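Local structure of periplasmic molybdate-binding protein (Azotobacter vinelandii, 1ATG) at residues T8-L11 with G12-Q16; G161-A164 with L165-I169. The protein binds molybdate and tungstate in a pocket between its two domains, probably as the periplasmic receptor of an ABC transporter. All coordinates share one frame; numbering follows the deposited sequence.

Interaction 1 (8-11 with 12-16) carries tungstate at the turn that opens helix 11-25, while interaction 2 (161-164 with 165-169) is the turn that leaves strand 160-164, across the cleft between the two lobes. Their centres lie 12 Å apart and their surfaces meet: Asn9 CB packs 3.9 Å from Ala164 CB, and Thr13 OG1 lies 3.7 Å from Ala166 CB. Interaction 2 does not hold the anion itself; the side chain of Ala164 stays about 7 Å from the tungstate, and Gln167 bonds to Val146 O, while Val146 N bonds to the tungstate. One ethanediol, probably from the crystallisation liquor, bridges Gln16 and Ile169.

Interaction 1 of 2, residues T8-L11 with G12-Q16; sequences TNFL and GTLEQ. With WO4 (tungstate(VI)ion), chain B; EDO (1,2-ethanediol), chain E.
Phe10 lays its ring against Thr13 and Leu14, one turn further along, where the loop after strand 2-7 becomes helix 11-25; in the type 2 periplasmic binding protein fold such a helix start carries the ligand. With CG anti to the backbone N, chi1 -161° swings the ring from CB forward along the first helical turn. CD1 and CE1 meet Thr13, CE1 coming 3.6 Å from Thr13 CG2, and the methyl lies obliquely to the ring, nearest CE1 and a little farther from CZ. Across the ring from CD1, CD2 lies 4.0 Å from Leu14 CB; Leu14 N sits over one face. Tyr77 and Tyr227 meet the ring edge-to-face. With the ring cut back to an alanine here, Thr13 CG2 and Leu14 CB would probably face a gap, and both tyrosines would lose their edge-to-face partner.

The backbone closes the turn: Leu14 N donates to Phe10 O at 2.8 Å, nearly in line with the carbonyl, and Glu15 N donates to Leu11 O. Glu15, extended beyond CG, brings OE2 alongside Leu11 CD1. One water bridges the start of the helix, giving a hydrogen bond to Asn9 O and taking one from Thr13 N.

Thr8 and Asn9, the first two residues of the 3-10 turn that Phe10 completes, grip the tungstate. Thr8 OG1 donates to tungstate O1 at 2.7 Å and accepts from Gly147 N. Asn9 OD1 bonds to Tyr227 OH and Gln192 NE2, which fixes the rotation of the amide and turns its NH2 group to the anion. Two N-H groups of the same residue converge on one oxygen: Asn9 N reaches tungstate O2 at 2.9 Å (161°), and Asn9 ND2 reaches it at 2.8 Å (164°).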
loop_
_atom_site.group_PDB
_atom_site.type_symbol
_atom_site.label_atom_id
_atom_site.label_comp_id
_atom_site.label_asym_id
_atom_site.label_seq_id
_atom_site.Cartn_x
_atom_site.Cartn_y
_atom_site.Cartn_z
ATOM N N THR A 8 -1.326 -5.123 0.624
ATOM C CA THR A 8 -2.081 -4.840 1.819
ATOM C C THR A 8 -2.422 -3.374 2.018
ATOM O O THR A 8 -3.490 -3.128 2.593
ATOM C CB THR A 8 -1.426 -5.335 3.124
ATOM O OG1 THR A 8 -0.255 -4.586 3.436
ATOM C CG2 THR A 8 -1.092 -6.814 3.062
ATOM N N ASN A 9 -1.622 -2.424 1.578
ATOM C CA ASN A 9 -1.989 -1.027 1.796
ATOM C C ASN A 9 -3.380 -0.684 1.277
ATOM O O ASN A 9 -4.030 0.209 1.823
ATOM C CB ASN A 9 -0.995 -0.083 1.115
ATOM C CG ASN A 9 -1.202 0.072 -0.374
ATOM O OD1 ASN A 9 -1.881 0.984 -0.884
ATOM N ND2 ASN A 9 -0.616 -0.872 -1.126
ATOM N N PHE A 10 -3.760 -1.310 0.158
ATOM C CA PHE A 10 -4.944 -0.950 -0.596
ATOM C C PHE A 10 -6.161 -1.767 -0.237
ATOM O O PHE A 10 -7.238 -1.580 -0.830
ATOM C CB PHE A 10 -4.611 -1.111 -2.092
ATOM C CG PHE A 10 -5.511 -0.403 -3.073
ATOM C CD1 PHE A 10 -5.666 0.968 -3.050
ATOM C CD2 PHE A 10 -6.185 -1.139 -4.042
ATOM C CE1 PHE A 10 -6.476 1.599 -3.988
ATOM C CE2 PHE A 10 -7.010 -0.507 -4.970
ATOM C CZ PHE A 10 -7.150 0.859 -4.919
ATOM N N LEU A 11 -6.047 -2.652 0.757
ATOM C CA LEU A 11 -7.168 -3.522 1.091
ATOM C C LEU A 11 -8.449 -2.787 1.432
ATOM O O LEU A 11 -9.511 -3.068 0.853
ATOM C CB LEU A 11 -6.783 -4.441 2.258
ATOM C CG LEU A 11 -7.882 -5.391 2.754
ATOM C CD1 LEU A 11 -8.382 -6.317 1.652
ATOM C CD2 LEU A 11 -7.338 -6.219 3.916
ATOM N N GLY A 12 -8.410 -1.859 2.376
ATOM C CA GLY A 12 -9.606 -1.146 2.800
ATOM C C GLY A 12 -10.208 -0.352 1.648
ATOM O O GLY A 12 -11.435 -0.287 1.479
ATOM N N THR A 13 -9.367 0.260 0.824
ATOM C CA THR A 13 -9.843 1.018 -0.337
ATOM C C THR A 13 -10.455 0.095 -1.374
ATOM O O THR A 13 -11.523 0.394 -1.934
ATOM C CB THR A 13 -8.708 1.864 -0.919
ATOM O OG1 THR A 13 -8.097 2.651 0.110
ATOM C CG2 THR A 13 -9.253 2.792 -2.002
ATOM N N LEU A 14 -9.831 -1.059 -1.605
ATOM C CA LEU A 14 -10.392 -2.018 -2.553
ATOM C C LEU A 14 -11.727 -2.550 -2.042
ATOM O O LEU A 14 -12.621 -2.801 -2.866
ATOM C CB LEU A 14 -9.408 -3.160 -2.794
ATOM C CG LEU A 14 -9.907 -4.217 -3.787
ATOM C CD1 LEU A 14 -10.242 -3.627 -5.155
ATOM C CD2 LEU A 14 -8.862 -5.316 -3.941
ATOM N N GLU A 15 -11.908 -2.703 -0.729
ATOM C CA GLU A 15 -13.210 -3.124 -0.202
ATOM C C GLU A 15 -14.253 -2.073 -0.541
ATOM O O GLU A 15 -15.379 -2.401 -0.951
ATOM C CB GLU A 15 -13.122 -3.361 1.306
ATOM C CG GLU A 15 -12.336 -4.629 1.641
ATOM C CD GLU A 15 -11.937 -4.767 3.095
ATOM O OE1 GLU A 15 -11.920 -3.751 3.817
ATOM O OE2 GLU A 15 -11.605 -5.902 3.518
ATOM N N GLN A 16 -13.927 -0.795 -0.383
ATOM C CA GLN A 16 -14.844 0.276 -0.758
ATOM C C GLN A 16 -15.130 0.231 -2.255
ATOM O O GLN A 16 -16.296 0.353 -2.683
ATOM C CB GLN A 16 -14.306 1.656 -0.391
ATOM C CG GLN A 16 -14.167 1.879 1.104
ATOM C CD GLN A 16 -13.465 3.179 1.413
ATOM O OE1 GLN A 16 -12.461 3.535 0.791
ATOM N NE2 GLN A 16 -13.966 3.928 2.388
HETATM W W WO4 B . 2.480 -3.387 0.824
HETATM O O1 WO4 B . 2.225 -4.328 2.309
HETATM O O2 WO4 B . 1.051 -2.519 0.384
HETATM O O3 WO4 B . 3.780 -2.208 1.035
HETATM O O4 WO4 B . 2.927 -4.440 -0.528
HETATM C C1 EDO E . -12.270 7.402 3.029
HETATM O O1 EDO E . -13.305 6.348 3.450
HETATM C C2 EDO E . -11.383 7.924 4.174
HETATM O O2 EDO E . -11.100 6.733 5.154
HETATM O O HOH W 1 -6.658 0.955 1.704
#

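Interaction 2 of 2, residues G161-A164 with L165-I169; sequences GFVA and LAQII. With EDO (1,2-ethanediol), chain E.
Gln167 folds its side chain back over Ala164, its CG lying 4.1 Å from the Ala164 methyl and its amide reaching the backbone beyond. With CG anti to the carbonyl carbon (chi1 -64°) and the chain extended beyond it, OE1 lies beside the last residues of the strand. There it accepts a hydrogen bond from Ala164 N at 2.9 Å, nearly straight at the hydrogen (165°), with the donor tilted somewhat from the amide plane. OE1 also touches Val163 CB at 3.4 Å. In return Gln167 N donates to Ala164 O at 3.0 Å, a more bent bond whose donor stands above the carbonyl plane. The same two residues are thus joined twice, main chain to main chain and main chain to side chain.

The paired bonds mark where strand 160-164, which runs between strands 75-86 and 107-110 in the central sheet, gives way to a short turn with helical backbone angles. Leu165 O accepts from both Ile168 N and Ile169 N within that turn.

On the apolar side, Ile168 CD1 and CG2 both close on Val163 CG2, with CD1 at 4.1 Å and the two side chains crossing at about a right angle. His150 of helix 146-154 packs on Val163, Gln167 and Ile168 alike. The amide of Gln167 is held at its other end too, since NE2 bonds to Val146 O, on a residue of the oxyanion pocket. Where the turn runs out, ethanediol O2 donates to Ile169 O at 2.7 Å.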
loop_
_atom_site.group_PDB
_atom_site.type_symbol
_atom_site.label_atom_id
_atom_site.label_comp_id
_atom_site.label_asym_id
_atom_site.label_seq_id
_atom_site.Cartn_x
_atom_site.Cartn_y
_atom_site.Cartn_z
ATOM N N GLY A 161 5.084 3.876 13.651
ATOM C CA GLY A 161 5.057 2.993 12.490
ATOM C C GLY A 161 5.019 3.804 11.209
ATOM O O GLY A 161 4.514 4.923 11.177
ATOM N N PHE A 162 5.559 3.202 10.148
ATOM C CA PHE A 162 5.435 3.755 8.799
ATOM C C PHE A 162 4.304 3.017 8.101
ATOM O O PHE A 162 4.345 1.796 7.903
ATOM C CB PHE A 162 6.730 3.637 8.010
ATOM C CG PHE A 162 7.704 4.757 8.216
ATOM C CD1 PHE A 162 7.357 6.059 7.903
ATOM C CD2 PHE A 162 8.975 4.518 8.725
ATOM C CE1 PHE A 162 8.256 7.091 8.075
ATOM C CE2 PHE A 162 9.882 5.542 8.881
ATOM C CZ PHE A 162 9.530 6.844 8.567
ATOM N N VAL A 163 3.230 3.764 7.799
ATOM C CA VAL A 163 2.004 3.197 7.266
ATOM C C VAL A 163 1.529 3.943 6.028
ATOM O O VAL A 163 2.134 4.941 5.625
ATOM C CB VAL A 163 0.895 3.191 8.347
ATOM C CG1 VAL A 163 1.309 2.444 9.616
ATOM C CG2 VAL A 163 0.474 4.612 8.707
ATOM N N ALA A 164 0.465 3.460 5.423
ATOM C CA ALA A 164 -0.150 4.122 4.284
ATOM C C ALA A 164 -1.207 5.087 4.797
ATOM O O ALA A 164 -1.984 4.784 5.700
ATOM C CB ALA A 164 -0.799 3.084 3.380
ATOM N N LEU A 165 -1.348 6.234 4.138
ATOM C CA LEU A 165 -2.378 7.192 4.547
ATOM C C LEU A 165 -3.755 6.578 4.519
ATOM O O LEU A 165 -4.592 6.806 5.401
ATOM C CB LEU A 165 -2.303 8.430 3.643
ATOM C CG LEU A 165 -3.381 9.501 3.894
ATOM C CD1 LEU A 165 -3.389 9.977 5.333
ATOM C CD2 LEU A 165 -3.160 10.689 2.959
ATOM N N ALA A 166 -4.073 5.750 3.517
ATOM C CA ALA A 166 -5.377 5.133 3.405
ATOM C C ALA A 166 -5.756 4.346 4.641
ATOM O O ALA A 166 -6.941 4.202 4.950
ATOM C CB ALA A 166 -5.400 4.193 2.198
ATOM N N GLN A 167 -4.791 3.770 5.363
ATOM C CA GLN A 167 -5.081 2.963 6.530
ATOM C C GLN A 167 -5.489 3.765 7.746
ATOM O O GLN A 167 -6.010 3.186 8.714
ATOM C CB GLN A 167 -3.840 2.130 6.894
ATOM C CG GLN A 167 -3.462 1.127 5.816
ATOM C CD GLN A 167 -2.114 0.513 6.156
ATOM O OE1 GLN A 167 -1.140 1.226 6.386
ATOM N NE2 GLN A 167 -2.049 -0.819 6.178
ATOM N N ILE A 168 -5.235 5.068 7.764
ATOM C CA ILE A 168 -5.494 5.871 8.954
ATOM C C ILE A 168 -6.406 7.056 8.729
ATOM O O ILE A 168 -6.936 7.614 9.710
ATOM C CB ILE A 168 -4.180 6.341 9.617
ATOM C CG1 ILE A 168 -3.366 7.266 8.715
ATOM C CG2 ILE A 168 -3.352 5.142 10.072
ATOM C CD1 ILE A 168 -2.067 7.749 9.352
ATOM N N ILE A 169 -6.626 7.461 7.489
ATOM C CA ILE A 169 -7.481 8.628 7.211
ATOM C C ILE A 169 -8.922 8.233 7.465
ATOM O O ILE A 169 -9.371 7.146 7.151
ATOM C CB ILE A 169 -7.210 9.171 5.804
ATOM C CG1 ILE A 169 -7.867 10.547 5.618
ATOM C CG2 ILE A 169 -7.719 8.216 4.722
ATOM C CD1 ILE A 169 -7.419 11.246 4.353
HETATM C C1 EDO E . -12.270 7.402 3.029
HETATM O O1 EDO E . -13.305 6.348 3.450
HETATM C C2 EDO E . -11.383 7.924 4.174
HETATM O O2 EDO E . -11.100 6.733 5.154
#